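Local coordinates for VirX1 (Cyanophage Syn10, PDB 6QGM), which iodinates diverse substrates as a viral halogenase, probably using a flavin cofactor like its tryptophan halogenase relatives, at residues 103-106 and 112-115; 107-112 and 492-497; 472-475 and 479-482; 482-485 and 490-493. All coordinates share one frame; numbering follows the deposited sequence.

Following the chain, contact 1 comes first: within the connection from strand 91-95 to helix 113-120 it closes the short loop 107-111, bringing 103-106 back to the helix start. Contact 2 begins on the residues that contact 1 loops over, and closes across some 380 residues onto the start of helix 494-512, so the two overlap and share Asn112. Contact 3 falls within that long span, folding the loop before helix 477-484 onto the helix. Contact 4 starts at Val482, where contact 3 ends, and ties the end of the helix to the linker that leads into helix 494-512, finishing on residues of contact 2. Together they join three helices and their loops at one side of the chain.

Contact 1 (103-106 and 112-115); sequences SFFS and NTWG
Thr113 meets Phe105 and Ser106 with its branched tip, and its hydroxyl does most of the work. The backbone N of Ser106 lies 2.9 Å from Thr113 OG1 in a hydrogen bond that is weak, the N-H pointing well off the oxygen at an angle of 124°. Around this bond the same oxygen touches carbon: Ser106 CB lies 3.4 Å from Thr113 OG1, and CA of Phe105 is 3.6 Å from that oxygen. The methyl branch runs alongside the backbone instead, with Thr113 CG2 3.7 Å from Phe104 O. With chi1 at -61°, OG1 stands beside the backbone N of Thr113 and anti to its carbonyl carbon, facing Ser106 N, while CG2 is anti to that backbone N of Thr113.

A further bond positions the hydroxyl: it donates to Gly110 O and accepts, weakly, from Ser106 N. The hydroxyl of Ser106 turns elsewhere, to the backbone N of Asp109 and the phenol of Tyr493. Beyond this shell, Phe133 of helix 129-134 packs on Phe104, Phe105 and Thr113, while Tyr494 touches Ser106 and Thr113. The first residue of helix 113-120 thus ties back, through its hydroxyl, to Ser106 before the loop and Gly110 within it, at the loop-to-helix junction that ends the connection from strand 91-95 to helix 113-120.

Contact 2 (107-112 and 492-497); sequences QTDGIN and YYYEDI
Asp109 and Tyr494, with Thr108 and Tyr493 beside them, meet through side chains aimed by their first torsions. In Asp109, CG is anti to the carbonyl carbon, beside the backbone N, and the carboxylate leaves the loop toward the tyrosines. Tyr493 takes the less common setting with its ring tucked between backbone N and carbonyl carbon (chi1 69°), which sends the phenol to the loop next to that of Tyr494.

Tyr494 OH donates to Asp109 OD2 at 2.5 Å. The acceptor sits at the ring's edge, near the ring plane, but the carboxylate is twisted 50° from that plane. The phenol meets the oxygen on its anti side, 28° out of the carboxylate plane. Tyr493 OH lies 3.6 Å from the same Asp109 OD2 and 3.2 Å from Thr108 OG1; its main polar partner is Ser106 OG, which also bonds to the Thr108 hydroxyl.

The loop contains a beta turn at 109-112, closed by Asn112 N donating to Asp109 O at 2.9 Å; Gly110, at positive phi, and Ile111 have angles close to type II'. Across from it lies helix 494-512, with the bond from Ile497 N to Tyr493 O near its N-terminal end.

Packing also helps hold the ring of Tyr494. Ile497 CD1 rides 4.2 Å above the centre of one face, and Tyr494 CD1 in turn lies 3.8 Å above the plane of the Tyr493 ring, toward its rim. Lys120 of helix 113-120 adds a cation-pi contact to Tyr494, and Lys116 makes a long, weak ion pair with Asp109.

Contact 3 (472-475 and 479-482); sequences RPQS and LSEV
The side-chain amide of Gln474 is held at both ends, its oxygen by Ser480 and its nitrogen by Asn453 O, a pairing consistent with the amide orientation modelled. Ser480 OG donates to Gln474 OE1 at 2.6 Å, lying in the carbonyl plane with a C=O to donor angle of 147°. Held in this way, the group has little freedom to rotate. A second flat group, the guanidinium of Arg472, is engaged at its edge: NH2 gives a nearly straight bond (176°) to Ser475 O at 2.8 Å, in the guanidinium plane and on a lone pair of that oxygen.

Short of the amide, the aliphatic part of Gln474 passes obliquely across Leu479. Leu479 CD2 touches Gln474 CG at 4.1 Å and CB of the same glutamine at 4.2 Å. A bend at the second torsion of Gln474 (138°) carries the amide past this leucine methyl to the serine.

Structurally this is a loop folding back on the helix that follows it: 472-475 precedes helix 477-484, and Leu479 and Ser480 belong to its first turn. The pair is buried, and Lys116 of helix 113-120 touches both Gln474 and Ser480.

The loop also takes part in a subunit interface. Tyr371 of the second subunit accepts from Ser475 OG through its backbone oxygen and bonds to Pro473 O through its phenol, while Lys55 of that subunit packs against Leu479.

Contact 4 (482-485 and 490-493); sequences VLLK and SDYY
Leu484 reaches across to Asp491 from helix 477-484, near its C-terminal end. From CB the side chain leaves with CG opposite the carbonyl carbon (chi1 -60°), and CG divides into two methyls of unequal part. CD1, continuing the extended chain, does nearly all the touching. It comes down over a face of the Asp491 carboxylate, with Leu484 CD1 3.3 Å from Asp491 CG, 3.4 Å from OD1 and 3.5 Å from OD2 of that aspartate. The same methyl meets the backbone at Ser490 C, 3.9 Å away. CD2 grazes the group at its rim, 4.2 Å from Asp491 OD1, and the two side chains cross at about a right angle.

The linker opposite is shaped by an ST turn: Ser490 OG accepts from the backbone N of Tyr492 at 3.1 Å, an almost straight bond. This probably helps set the backbone from which Asp491 projects.

Leucine offers the carboxylate no polar partner, and the charge is answered by helix 113-120, where Lys116 makes a salt bridge to OD1 and Lys120 one to OD2. The two ammonium groups would be expected to favour the ionised form, which lets the methyl lie against the carboxylate face at little cost.

Contact 1 (103-106 and 112-115)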
loop_
_atom_site.group_PDB
_atom_site.type_symbol
_atom_site.label_atom_id
_atom_site.label_comp_id
_atom_site.label_asym_id
_atom_site.label_seq_id
_atom_site.Cartn_x
_atom_site.Cartn_y
_atom_site.Cartn_z
ATOM N N SER B 103 10.962 -23.831 -14.820
ATOM C CA SER B 103 11.337 -24.651 -16.013
ATOM C C SER B 103 10.119 -25.332 -16.656
ATOM O O SER B 103 10.061 -25.309 -17.905
ATOM C CB SER B 103 12.394 -25.670 -15.683
ATOM O OG SER B 103 13.589 -25.001 -15.272
ATOM N N PHE B 104 9.189 -25.907 -15.869
ATOM C CA PHE B 104 8.052 -26.712 -16.392
ATOM C C PHE B 104 6.742 -25.927 -16.318
ATOM O O PHE B 104 5.671 -26.518 -16.567
ATOM C CB PHE B 104 7.978 -28.051 -15.662
ATOM C CG PHE B 104 9.135 -28.964 -15.963
ATOM C CD1 PHE B 104 10.338 -28.833 -15.286
ATOM C CD2 PHE B 104 9.024 -29.946 -16.944
ATOM C CE1 PHE B 104 11.407 -29.662 -15.592
ATOM C CE2 PHE B 104 10.093 -30.775 -17.250
ATOM C CZ PHE B 104 11.285 -30.629 -16.575
ATOM N N PHE B 105 6.811 -24.630 -16.024
ATOM C CA PHE B 105 5.619 -23.744 -15.924
ATOM C C PHE B 105 5.075 -23.452 -17.318
ATOM O O PHE B 105 5.876 -23.074 -18.162
ATOM C CB PHE B 105 5.951 -22.393 -15.281
ATOM C CG PHE B 105 6.214 -22.415 -13.797
ATOM C CD1 PHE B 105 6.407 -23.603 -13.107
ATOM C CD2 PHE B 105 6.309 -21.225 -13.094
ATOM C CE1 PHE B 105 6.666 -23.592 -11.744
ATOM C CE2 PHE B 105 6.555 -21.221 -11.725
ATOM C CZ PHE B 105 6.733 -22.401 -11.055
ATOM N N SER B 106 3.763 -23.578 -17.509
ATOM C CA SER B 106 2.996 -22.910 -18.590
ATOM C C SER B 106 3.383 -21.432 -18.634
ATOM O O SER B 106 3.410 -20.796 -17.582
ATOM C CB SER B 106 1.518 -23.069 -18.388
ATOM O OG SER B 106 0.783 -22.174 -19.207
ATOM N N ASN B 112 0.742 -21.054 -11.203
ATOM C CA ASN B 112 -0.556 -21.780 -11.133
ATOM C C ASN B 112 -0.500 -23.097 -11.929
ATOM O O ASN B 112 -1.506 -23.847 -11.895
ATOM C CB ASN B 112 -1.725 -20.908 -11.605
ATOM C CG ASN B 112 -1.849 -19.613 -10.814
ATOM O OD1 ASN B 112 -1.444 -19.540 -9.656
ATOM N ND2 ASN B 112 -2.381 -18.566 -11.412
ATOM N N THR B 113 0.609 -23.371 -12.627
ATOM C CA THR B 113 0.784 -24.588 -13.466
ATOM C C THR B 113 0.624 -25.828 -12.579
ATOM O O THR B 113 -0.193 -26.707 -12.935
ATOM C CB THR B 113 2.122 -24.574 -14.227
ATOM O OG1 THR B 113 2.173 -23.444 -15.102
ATOM C CG2 THR B 113 2.374 -25.822 -15.052
ATOM N N TRP B 114 1.350 -25.908 -11.463
ATOM C CA TRP B 114 1.320 -27.128 -10.611
ATOM C C TRP B 114 -0.122 -27.459 -10.202
ATOM O O TRP B 114 -0.511 -28.639 -10.295
ATOM C CB TRP B 114 2.230 -27.026 -9.385
ATOM C CG TRP B 114 2.078 -28.269 -8.569
ATOM C CD1 TRP B 114 2.642 -29.489 -8.800
ATOM C CD2 TRP B 114 1.164 -28.448 -7.483
ATOM N NE1 TRP B 114 2.192 -30.398 -7.890
ATOM C CE2 TRP B 114 1.275 -29.790 -7.072
ATOM C CE3 TRP B 114 0.278 -27.602 -6.813
ATOM C CZ2 TRP B 114 0.551 -30.295 -5.993
ATOM C CZ3 TRP B 114 -0.454 -28.103 -5.765
ATOM C CH2 TRP B 114 -0.304 -29.427 -5.355
ATOM N N GLY B 115 -0.869 -26.456 -9.740
ATOM C CA GLY B 115 -2.280 -26.586 -9.328
ATOM C C GLY B 115 -3.157 -27.161 -10.433
ATOM O O GLY B 115 -3.981 -28.031 -10.112
#

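Contact 2 (107-112 and 492-497)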
loop_
_atom_site.group_PDB
_atom_site.type_symbol
_atom_site.label_atom_id
_atom_site.label_comp_id
_atom_site.label_asym_id
_atom_site.label_seq_id
_atom_site.Cartn_x
_atom_site.Cartn_y
_atom_site.Cartn_z
ATOM N N GLN B 107 3.694 -20.916 -19.820
ATOM C CA GLN B 107 3.949 -19.477 -20.087
ATOM C C GLN B 107 2.794 -18.656 -19.503
ATOM O O GLN B 107 3.084 -17.670 -18.823
ATOM C CB GLN B 107 4.055 -19.227 -21.599
ATOM C CG GLN B 107 4.638 -17.870 -21.952
ATOM C CD GLN B 107 6.148 -17.894 -22.057
ATOM O OE1 GLN B 107 6.791 -18.921 -22.329
ATOM N NE2 GLN B 107 6.730 -16.719 -21.874
ATOM N N THR B 108 1.541 -19.075 -19.745
ATOM C CA THR B 108 0.303 -18.301 -19.453
ATOM C C THR B 108 -0.102 -18.476 -17.983
ATOM O O THR B 108 -0.619 -17.496 -17.416
ATOM C CB THR B 108 -0.831 -18.657 -20.423
ATOM O OG1 THR B 108 -1.026 -20.063 -20.405
ATOM C CG2 THR B 108 -0.545 -18.232 -21.844
ATOM N N ASP B 109 0.117 -19.643 -17.378
ATOM C CA ASP B 109 -0.360 -19.950 -15.997
ATOM C C ASP B 109 0.735 -19.700 -14.946
ATOM O O ASP B 109 0.385 -19.679 -13.769
ATOM C CB ASP B 109 -0.877 -21.386 -15.895
ATOM C CG ASP B 109 -2.119 -21.646 -16.720
ATOM O OD1 ASP B 109 -3.040 -20.810 -16.665
ATOM O OD2 ASP B 109 -2.150 -22.684 -17.413
ATOM N N GLY B 110 2.008 -19.553 -15.335
ATOM C CA GLY B 110 3.116 -19.319 -14.392
ATOM C C GLY B 110 3.039 -20.258 -13.194
ATOM O O GLY B 110 2.931 -21.477 -13.418
ATOM N N ILE B 111 3.064 -19.717 -11.969
ATOM C CA ILE B 111 3.070 -20.450 -10.659
ATOM C C ILE B 111 1.841 -21.362 -10.500
ATOM O O ILE B 111 1.917 -22.336 -9.700
ATOM C CB ILE B 111 3.192 -19.455 -9.494
ATOM C CG1 ILE B 111 3.366 -20.163 -8.146
ATOM C CG2 ILE B 111 2.017 -18.498 -9.462
ATOM C CD1 ILE B 111 3.867 -19.268 -7.019
ATOM N N ASN B 112 0.742 -21.054 -11.203
ATOM C CA ASN B 112 -0.556 -21.780 -11.133
ATOM C C ASN B 112 -0.500 -23.097 -11.929
ATOM O O ASN B 112 -1.506 -23.847 -11.895
ATOM C CB ASN B 112 -1.725 -20.908 -11.605
ATOM C CG ASN B 112 -1.849 -19.613 -10.814
ATOM O OD1 ASN B 112 -1.444 -19.540 -9.656
ATOM N ND2 ASN B 112 -2.381 -18.566 -11.412
ATOM N N TYR B 492 -4.647 -28.583 -23.837
ATOM C CA TYR B 492 -4.166 -29.903 -24.299
ATOM C C TYR B 492 -2.663 -30.038 -24.002
ATOM O O TYR B 492 -2.290 -31.160 -23.647
ATOM C CB TYR B 492 -4.521 -30.214 -25.757
ATOM C CG TYR B 492 -4.067 -31.614 -26.113
ATOM C CD1 TYR B 492 -4.676 -32.728 -25.533
ATOM C CD2 TYR B 492 -2.966 -31.840 -26.938
ATOM C CE1 TYR B 492 -4.227 -34.016 -25.789
ATOM C CE2 TYR B 492 -2.509 -33.121 -27.200
ATOM C CZ TYR B 492 -3.143 -34.212 -26.629
ATOM O OH TYR B 492 -2.696 -35.471 -26.906
ATOM N N TYR B 493 -1.862 -28.962 -24.052
ATOM C CA TYR B 493 -0.385 -28.978 -23.843
ATOM C C TYR B 493 0.007 -29.430 -22.422
ATOM O O TYR B 493 1.210 -29.682 -22.181
ATOM C CB TYR B 493 0.231 -27.617 -24.168
ATOM C CG TYR B 493 -0.094 -26.486 -23.229
ATOM C CD1 TYR B 493 -1.293 -25.802 -23.316
ATOM C CD2 TYR B 493 0.818 -26.072 -22.271
ATOM C CE1 TYR B 493 -1.592 -24.740 -22.477
ATOM C CE2 TYR B 493 0.544 -25.010 -21.420
ATOM C CZ TYR B 493 -0.660 -24.335 -21.531
ATOM O OH TYR B 493 -0.937 -23.287 -20.707
ATOM N N TYR B 494 -0.963 -29.549 -21.512
ATOM C CA TYR B 494 -0.750 -30.028 -20.124
ATOM C C TYR B 494 -0.408 -31.522 -20.157
ATOM O O TYR B 494 0.393 -31.963 -19.309
ATOM C CB TYR B 494 -1.935 -29.639 -19.227
ATOM C CG TYR B 494 -1.723 -28.321 -18.526
ATOM C CD1 TYR B 494 -1.941 -27.106 -19.158
ATOM C CD2 TYR B 494 -1.220 -28.298 -17.237
ATOM C CE1 TYR B 494 -1.692 -25.903 -18.520
ATOM C CE2 TYR B 494 -0.987 -27.107 -16.570
ATOM C CZ TYR B 494 -1.213 -25.901 -17.217
ATOM O OH TYR B 494 -0.973 -24.723 -16.560
ATOM N N GLU B 495 -0.953 -32.278 -21.110
ATOM C CA GLU B 495 -0.604 -33.710 -21.347
ATOM C C GLU B 495 0.910 -33.825 -21.527
ATOM O O GLU B 495 1.483 -34.775 -20.971
ATOM C CB GLU B 495 -1.296 -34.251 -22.597
ATOM C CG GLU B 495 -2.784 -34.457 -22.407
ATOM C CD GLU B 495 -3.104 -35.683 -21.576
ATOM O OE1 GLU B 495 -2.533 -36.752 -21.915
ATOM O OE2 GLU B 495 -3.992 -35.633 -20.663
ATOM N N ASP B 496 1.527 -32.882 -22.251
ATOM C CA ASP B 496 2.986 -32.863 -22.538
ATOM C C ASP B 496 3.741 -32.401 -21.284
ATOM O O ASP B 496 4.793 -32.991 -20.994
ATOM C CB ASP B 496 3.342 -31.977 -23.730
ATOM C CG ASP B 496 3.053 -32.558 -25.095
ATOM O OD1 ASP B 496 2.783 -33.786 -25.220
ATOM O OD2 ASP B 496 3.118 -31.771 -26.028
ATOM N N ILE B 497 3.228 -31.396 -20.559
ATOM C CA ILE B 497 3.875 -30.924 -19.305
ATOM C C ILE B 497 3.920 -32.112 -18.351
ATOM O O ILE B 497 4.988 -32.347 -17.758
ATOM C CB ILE B 497 3.165 -29.705 -18.690
ATOM C CG1 ILE B 497 3.230 -28.485 -19.604
ATOM C CG2 ILE B 497 3.777 -29.379 -17.344
ATOM C CD1 ILE B 497 2.527 -27.265 -19.077
#

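Contact 3 (472-475 and 479-482)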
loop_
_atom_site.group_PDB
_atom_site.type_symbol
_atom_site.label_atom_id
_atom_site.label_comp_id
_atom_site.label_asym_id
_atom_site.label_seq_id
_atom_site.Cartn_x
_atom_site.Cartn_y
_atom_site.Cartn_z
ATOM N N ARG B 472 -4.895 -25.508 -3.633
ATOM C CA ARG B 472 -4.548 -25.191 -5.045
ATOM C C ARG B 472 -5.068 -23.804 -5.403
ATOM O O ARG B 472 -6.101 -23.391 -4.891
ATOM C CB ARG B 472 -5.199 -26.236 -5.951
ATOM C CG ARG B 472 -4.598 -27.625 -5.796
ATOM C CD ARG B 472 -5.387 -28.677 -6.554
ATOM N NE ARG B 472 -6.804 -28.612 -6.267
ATOM C CZ ARG B 472 -7.356 -28.914 -5.096
ATOM N NH1 ARG B 472 -6.607 -29.294 -4.078
ATOM N NH2 ARG B 472 -8.662 -28.823 -4.935
ATOM N N PRO B 473 -4.393 -23.039 -6.283
ATOM C CA PRO B 473 -4.852 -21.696 -6.648
ATOM C C PRO B 473 -6.247 -21.710 -7.285
ATOM O O PRO B 473 -7.055 -20.861 -6.931
ATOM C CB PRO B 473 -3.800 -21.141 -7.626
ATOM C CG PRO B 473 -2.979 -22.348 -8.052
ATOM C CD PRO B 473 -3.154 -23.413 -6.975
ATOM N N GLN B 474 -6.492 -22.666 -8.182
ATOM C CA GLN B 474 -7.844 -23.000 -8.695
ATOM C C GLN B 474 -8.197 -24.383 -8.168
ATOM O O GLN B 474 -7.443 -25.328 -8.444
ATOM C CB GLN B 474 -7.873 -22.943 -10.218
ATOM C CG GLN B 474 -7.696 -21.525 -10.767
ATOM C CD GLN B 474 -6.771 -21.460 -11.969
ATOM O OE1 GLN B 474 -6.803 -22.340 -12.837
ATOM N NE2 GLN B 474 -5.897 -20.455 -11.973
ATOM N N SER B 475 -9.276 -24.481 -7.385
ATOM C CA SER B 475 -9.618 -25.682 -6.577
ATOM C C SER B 475 -10.221 -26.768 -7.477
ATOM O O SER B 475 -10.169 -27.932 -7.071
ATOM C CB SER B 475 -10.520 -25.334 -5.414
ATOM O OG SER B 475 -11.681 -24.635 -5.822
ATOM N N LEU B 479 -13.011 -24.359 -13.618
ATOM C CA LEU B 479 -12.723 -22.926 -13.354
ATOM C C LEU B 479 -11.657 -22.421 -14.337
ATOM O O LEU B 479 -11.848 -21.350 -14.937
ATOM C CB LEU B 479 -12.236 -22.799 -11.911
ATOM C CG LEU B 479 -11.950 -21.386 -11.418
ATOM C CD1 LEU B 479 -13.062 -20.430 -11.809
ATOM C CD2 LEU B 479 -11.751 -21.429 -9.912
ATOM N N SER B 480 -10.564 -23.185 -14.454
ATOM C CA SER B 480 -9.448 -22.995 -15.410
ATOM C C SER B 480 -9.991 -22.970 -16.845
ATOM O O SER B 480 -9.666 -22.042 -17.586
ATOM C CB SER B 480 -8.425 -24.090 -15.227
ATOM O OG SER B 480 -8.111 -24.303 -13.860
ATOM N N GLU B 481 -10.775 -23.986 -17.212
ATOM C CA GLU B 481 -11.430 -24.172 -18.534
ATOM C C GLU B 481 -12.119 -22.877 -18.975
ATOM O O GLU B 481 -11.970 -22.465 -20.134
ATOM C CB GLU B 481 -12.470 -25.288 -18.418
ATOM C CG GLU B 481 -12.031 -26.595 -19.026
ATOM C CD GLU B 481 -12.995 -27.735 -18.751
ATOM O OE1 GLU B 481 -14.076 -27.778 -19.406
ATOM O OE2 GLU B 481 -12.663 -28.567 -17.865
ATOM N N VAL B 482 -12.892 -22.280 -18.073
ATOM C CA VAL B 482 -13.796 -21.121 -18.339
ATOM C C VAL B 482 -12.954 -19.863 -18.595
ATOM O O VAL B 482 -13.387 -19.034 -19.403
ATOM C CB VAL B 482 -14.811 -20.963 -17.190
ATOM C CG1 VAL B 482 -15.261 -19.525 -16.986
ATOM C CG2 VAL B 482 -16.006 -21.888 -17.401
#

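Contact 4 (482-485 and 490-493)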
loop_
_atom_site.group_PDB
_atom_site.type_symbol
_atom_site.label_atom_id
_atom_site.label_comp_id
_atom_site.label_asym_id
_atom_site.label_seq_id
_atom_site.Cartn_x
_atom_site.Cartn_y
_atom_site.Cartn_z
ATOM N N VAL B 482 -12.892 -22.280 -18.073
ATOM C CA VAL B 482 -13.796 -21.121 -18.339
ATOM C C VAL B 482 -12.954 -19.863 -18.595
ATOM O O VAL B 482 -13.387 -19.034 -19.403
ATOM C CB VAL B 482 -14.811 -20.963 -17.190
ATOM C CG1 VAL B 482 -15.261 -19.525 -16.986
ATOM C CG2 VAL B 482 -16.006 -21.888 -17.401
ATOM N N LEU B 483 -11.784 -19.739 -17.972
ATOM C CA LEU B 483 -10.865 -18.579 -18.160
ATOM C C LEU B 483 -10.126 -18.675 -19.511
ATOM O O LEU B 483 -9.818 -17.613 -20.075
ATOM C CB LEU B 483 -9.919 -18.494 -16.956
ATOM C CG LEU B 483 -10.612 -18.221 -15.622
ATOM C CD1 LEU B 483 -9.721 -18.621 -14.445
ATOM C CD2 LEU B 483 -11.062 -16.766 -15.518
ATOM N N LEU B 484 -9.923 -19.880 -20.065
ATOM C CA LEU B 484 -9.359 -20.094 -21.435
ATOM C C LEU B 484 -10.373 -19.698 -22.509
ATOM O O LEU B 484 -9.953 -19.500 -23.663
ATOM C CB LEU B 484 -9.007 -21.572 -21.653
ATOM C CG LEU B 484 -7.990 -22.203 -20.709
ATOM C CD1 LEU B 484 -7.813 -23.667 -21.067
ATOM C CD2 LEU B 484 -6.676 -21.436 -20.766
ATOM N N LYS B 485 -11.666 -19.700 -22.183
ATOM C CA LYS B 485 -12.755 -19.576 -23.189
ATOM C C LYS B 485 -12.776 -18.168 -23.789
ATOM O O LYS B 485 -13.219 -18.052 -24.923
ATOM C CB LYS B 485 -14.102 -19.979 -22.582
ATOM C CG LYS B 485 -14.347 -21.486 -22.502
ATOM C CD LYS B 485 -15.090 -22.062 -23.709
ATOM C CE LYS B 485 -14.665 -23.470 -24.083
ATOM N NZ LYS B 485 -14.418 -23.582 -25.542
ATOM N N SER B 490 -6.746 -23.455 -25.249
ATOM C CA SER B 490 -6.829 -24.901 -24.955
ATOM C C SER B 490 -5.716 -25.288 -23.977
ATOM O O SER B 490 -4.629 -24.670 -23.995
ATOM C CB SER B 490 -6.729 -25.695 -26.225
ATOM O OG SER B 490 -6.382 -27.058 -25.977
ATOM N N ASP B 491 -5.995 -26.313 -23.169
ATOM C CA ASP B 491 -5.098 -26.852 -22.118
ATOM C C ASP B 491 -4.408 -28.134 -22.602
ATOM O O ASP B 491 -3.654 -28.698 -21.809
ATOM C CB ASP B 491 -5.904 -27.147 -20.852
ATOM C CG ASP B 491 -5.848 -26.046 -19.809
ATOM O OD1 ASP B 491 -4.985 -25.141 -19.954
ATOM O OD2 ASP B 491 -6.682 -26.094 -18.866
ATOM N N TYR B 492 -4.647 -28.583 -23.837
ATOM C CA TYR B 492 -4.166 -29.903 -24.299
ATOM C C TYR B 492 -2.663 -30.038 -24.002
ATOM O O TYR B 492 -2.290 -31.160 -23.647
ATOM C CB TYR B 492 -4.521 -30.214 -25.757
ATOM C CG TYR B 492 -4.067 -31.614 -26.113
ATOM C CD1 TYR B 492 -4.676 -32.728 -25.533
ATOM C CD2 TYR B 492 -2.966 -31.840 -26.938
ATOM C CE1 TYR B 492 -4.227 -34.016 -25.789
ATOM C CE2 TYR B 492 -2.509 -33.121 -27.200
ATOM C CZ TYR B 492 -3.143 -34.212 -26.629
ATOM O OH TYR B 492 -2.696 -35.471 -26.906
ATOM N N TYR B 493 -1.862 -28.962 -24.052
ATOM C CA TYR B 493 -0.385 -28.978 -23.843
ATOM C C TYR B 493 0.007 -29.430 -22.422
ATOM O O TYR B 493 1.210 -29.682 -22.181
ATOM C CB TYR B 493 0.231 -27.617 -24.168
ATOM C CG TYR B 493 -0.094 -26.486 -23.229
ATOM C CD1 TYR B 493 -1.293 -25.802 -23.316
ATOM C CD2 TYR B 493 0.818 -26.072 -22.271
ATOM C CE1 TYR B 493 -1.592 -24.740 -22.477
ATOM C CE2 TYR B 493 0.544 -25.010 -21.420
ATOM C CZ TYR B 493 -0.660 -24.335 -21.531
ATOM O OH TYR B 493 -0.937 -23.287 -20.707
#